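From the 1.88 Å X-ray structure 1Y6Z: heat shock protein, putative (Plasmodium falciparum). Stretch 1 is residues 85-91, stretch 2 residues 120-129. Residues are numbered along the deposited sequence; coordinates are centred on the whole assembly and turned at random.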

# COMPACT_ATOMS: atom_id res chain seq x y z
N LYS B 85 -5.85 -26.55 -6.17
CA LYS B 85 -6.29 -26.35 -4.79
C LYS B 85 -5.33 -25.48 -4.00
O LYS B 85 -5.31 -25.50 -2.76
CB LYS B 85 -6.50 -27.70 -4.09
CG LYS B 85 -7.49 -28.58 -4.81
CD LYS B 85 -7.43 -30.02 -4.36
CE LYS B 85 -8.72 -30.71 -4.70
NZ LYS B 85 -9.87 -29.76 -4.49
N PHE B 86 -4.55 -24.68 -4.72
CA PHE B 86 -3.57 -23.84 -4.06
C PHE B 86 -4.21 -22.74 -3.18
O PHE B 86 -3.58 -22.22 -2.25
CB PHE B 86 -2.64 -23.24 -5.10
CG PHE B 86 -1.49 -22.56 -4.50
CD1 PHE B 86 -0.44 -23.31 -3.98
CD2 PHE B 86 -1.49 -21.17 -4.36
CE1 PHE B 86 0.63 -22.66 -3.38
CE2 PHE B 86 -0.41 -20.52 -3.75
CZ PHE B 86 0.65 -21.27 -3.27
N SER B 87 -5.46 -22.38 -3.51
CA SER B 87 -6.24 -21.41 -2.76
C SER B 87 -6.59 -21.79 -1.30
O SER B 87 -6.95 -20.91 -0.50
CB SER B 87 -7.54 -21.12 -3.52
OG SER B 87 -7.27 -20.37 -4.69
N GLU B 88 -6.50 -23.09 -0.97
CA GLU B 88 -6.71 -23.60 0.40
C GLU B 88 -5.71 -23.05 1.44
O GLU B 88 -5.93 -23.14 2.65
CB GLU B 88 -6.57 -25.11 0.43
CG GLU B 88 -7.72 -25.90 -0.10
CD GLU B 88 -7.52 -27.39 0.19
OE1 GLU B 88 -7.39 -27.75 1.39
OE2 GLU B 88 -7.47 -28.19 -0.79
N SER B 89 -4.59 -22.53 0.95
CA SER B 89 -3.62 -21.94 1.83
C SER B 89 -3.65 -20.39 1.86
O SER B 89 -2.97 -19.76 2.70
CB SER B 89 -2.22 -22.50 1.48
OG SER B 89 -1.89 -22.20 0.13
N ILE B 90 -4.43 -19.75 0.97
CA ILE B 90 -4.51 -18.29 1.01
C ILE B 90 -5.74 -17.90 1.83
O ILE B 90 -6.60 -18.75 2.03
CB ILE B 90 -4.38 -17.60 -0.43
CG1 ILE B 90 -5.69 -17.65 -1.21
CG2 ILE B 90 -3.30 -18.28 -1.28
CD1 ILE B 90 -5.68 -16.69 -2.44
N PRO B 91 -5.83 -16.64 2.35
CA PRO B 91 -7.02 -16.26 3.14
C PRO B 91 -8.27 -16.57 2.36
O PRO B 91 -8.30 -16.40 1.16
CB PRO B 91 -6.87 -14.76 3.29
CG PRO B 91 -5.33 -14.62 3.38
CD PRO B 91 -4.86 -15.55 2.26
N MET B 120 7.65 -20.54 3.27
CA MET B 120 8.01 -20.64 1.87
C MET B 120 6.75 -20.64 0.98
O MET B 120 6.62 -19.87 0.01
CB MET B 120 8.78 -21.94 1.64
CG MET B 120 9.58 -21.96 0.37
SD MET B 120 8.51 -22.12 -1.06
CE MET B 120 9.19 -20.86 -2.16
N LEU B 121 5.83 -21.54 1.29
CA LEU B 121 4.54 -21.51 0.64
C LEU B 121 3.92 -20.25 1.15
O LEU B 121 3.20 -19.54 0.43
CB LEU B 121 3.71 -22.70 1.07
CG LEU B 121 2.54 -22.99 0.15
CD1 LEU B 121 3.08 -23.82 -1.02
CD2 LEU B 121 1.47 -23.74 0.91
N SER B 122 4.25 -19.98 2.41
CA SER B 122 3.82 -18.84 3.15
C SER B 122 4.28 -17.53 2.47
O SER B 122 3.57 -16.54 2.46
CB SER B 122 4.41 -18.94 4.53
OG SER B 122 3.85 -17.98 5.40
N ILE B 123 5.50 -17.54 1.94
CA ILE B 123 6.06 -16.42 1.21
C ILE B 123 5.26 -16.17 -0.08
O ILE B 123 4.90 -15.04 -0.41
CB ILE B 123 7.51 -16.72 0.87
CG1 ILE B 123 8.38 -16.40 2.10
CG2 ILE B 123 7.95 -15.97 -0.40
CD1 ILE B 123 9.64 -17.17 2.15
N ILE B 124 5.01 -17.25 -0.82
CA ILE B 124 4.23 -17.12 -2.05
C ILE B 124 2.83 -16.57 -1.73
O ILE B 124 2.37 -15.63 -2.39
CB ILE B 124 4.20 -18.44 -2.88
CG1 ILE B 124 5.62 -18.80 -3.34
CG2 ILE B 124 3.29 -18.27 -4.12
CD1 ILE B 124 5.76 -20.17 -3.97
N ASN B 125 2.17 -17.15 -0.72
CA ASN B 125 0.86 -16.71 -0.26
C ASN B 125 0.82 -15.22 0.06
O ASN B 125 -0.09 -14.50 -0.36
CB ASN B 125 0.41 -17.51 0.97
CG ASN B 125 0.11 -18.97 0.64
OD1 ASN B 125 0.03 -19.81 1.54
ND2 ASN B 125 0.00 -19.28 -0.66
N LYS B 126 1.80 -14.76 0.84
CA LYS B 126 1.87 -13.35 1.20
C LYS B 126 1.97 -12.41 0.01
O LYS B 126 1.34 -11.39 0.01
CB LYS B 126 3.05 -13.11 2.17
CG LYS B 126 2.81 -11.87 3.03
CD LYS B 126 4.11 -11.34 3.65
CE LYS B 126 4.00 -9.83 3.80
NZ LYS B 126 5.00 -9.32 4.80
N ARG B 127 2.78 -12.77 -0.99
CA ARG B 127 3.04 -11.97 -2.20
C ARG B 127 1.74 -11.93 -3.02
O ARG B 127 1.38 -10.92 -3.62
CB ARG B 127 4.06 -12.69 -3.05
CG ARG B 127 5.53 -12.17 -3.23
CD ARG B 127 6.21 -11.64 -2.03
NE ARG B 127 7.70 -11.75 -2.10
CZ ARG B 127 8.51 -11.14 -2.98
NH1 ARG B 127 9.84 -11.29 -2.87
NH2 ARG B 127 8.03 -10.38 -3.96
N ILE B 128 1.07 -13.07 -3.07
CA ILE B 128 -0.23 -13.11 -3.75
C ILE B 128 -1.24 -12.15 -3.13
O ILE B 128 -1.95 -11.46 -3.83
CB ILE B 128 -0.77 -14.53 -3.81
CG1 ILE B 128 -0.00 -15.30 -4.88
CG2 ILE B 128 -2.27 -14.54 -4.22
CD1 ILE B 128 -0.45 -16.72 -5.04
N VAL B 129 -1.36 -12.13 -1.81
CA VAL B 129 -2.35 -11.28 -1.15
C VAL B 129 -2.03 -9.82 -1.41
O VAL B 129 -2.91 -9.00 -1.72
CB VAL B 129 -2.42 -11.59 0.36
CG1 VAL B 129 -3.37 -10.64 1.10
CG2 VAL B 129 -2.78 -13.04 0.55

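The most unusual feature of this contact is a polar side chain, Asn125, buried at the centre of an otherwise largely apolar interface. Its amide sits beside the backbone of Ser89, with Ser89 O and Asn125 OD1 modelled 3.2 Å apart. Two carbonyl oxygens that close would gain nothing from each other, and the amide is probably turned over in the model; with it turned back, a hydrogen bond to Ser89 becomes possible. The coordinates as deposited do not settle the point.

The backbones differ in kind. Stretch 2 is helical from Leu121 onward, with Met120 at the N-cap position, and its i to i+4 bonds include Asn125 N to Leu121 O at 2.8 Å. Stretch 1 makes a short 3-10 turn over residues 86-88, recorded by the i to i+3 bond from Glu88 N to Lys85 O at 3.2 Å, before running out through Ile90 and Pro91. The nearest CA atoms are those of Ile90 and Asn125, 5.7 Å apart. Ser89 OG, with chi1 in the p well, donates to Phe86 O at 2.9 Å, tying the serine side chain back to its own stretch.

Phe86 gives the largest apolar contribution. Its CA-to-CB bond points sideways, yet the t rotamer carries the ring end to the helix. Leu121 CD1 lies 3.6 Å from Phe86 CE1 and Ile128 CD1 4.0 Å from Phe86 CE2, both at the ring edge, while Ile124 CG2 approaches Phe86 CZ obliquely at 4.1 Å. Leu121, Ile124 and Ile128 recur at helical spacing, so one side of the helix serves the ring.

Farther along, Pro91 CD meets Val129 CG2 at 3.7 Å, and Ile90 CD1 reaches Ile128 CG2 at 4.4 Å. Together the stretches bury 367 Å², counting both sides.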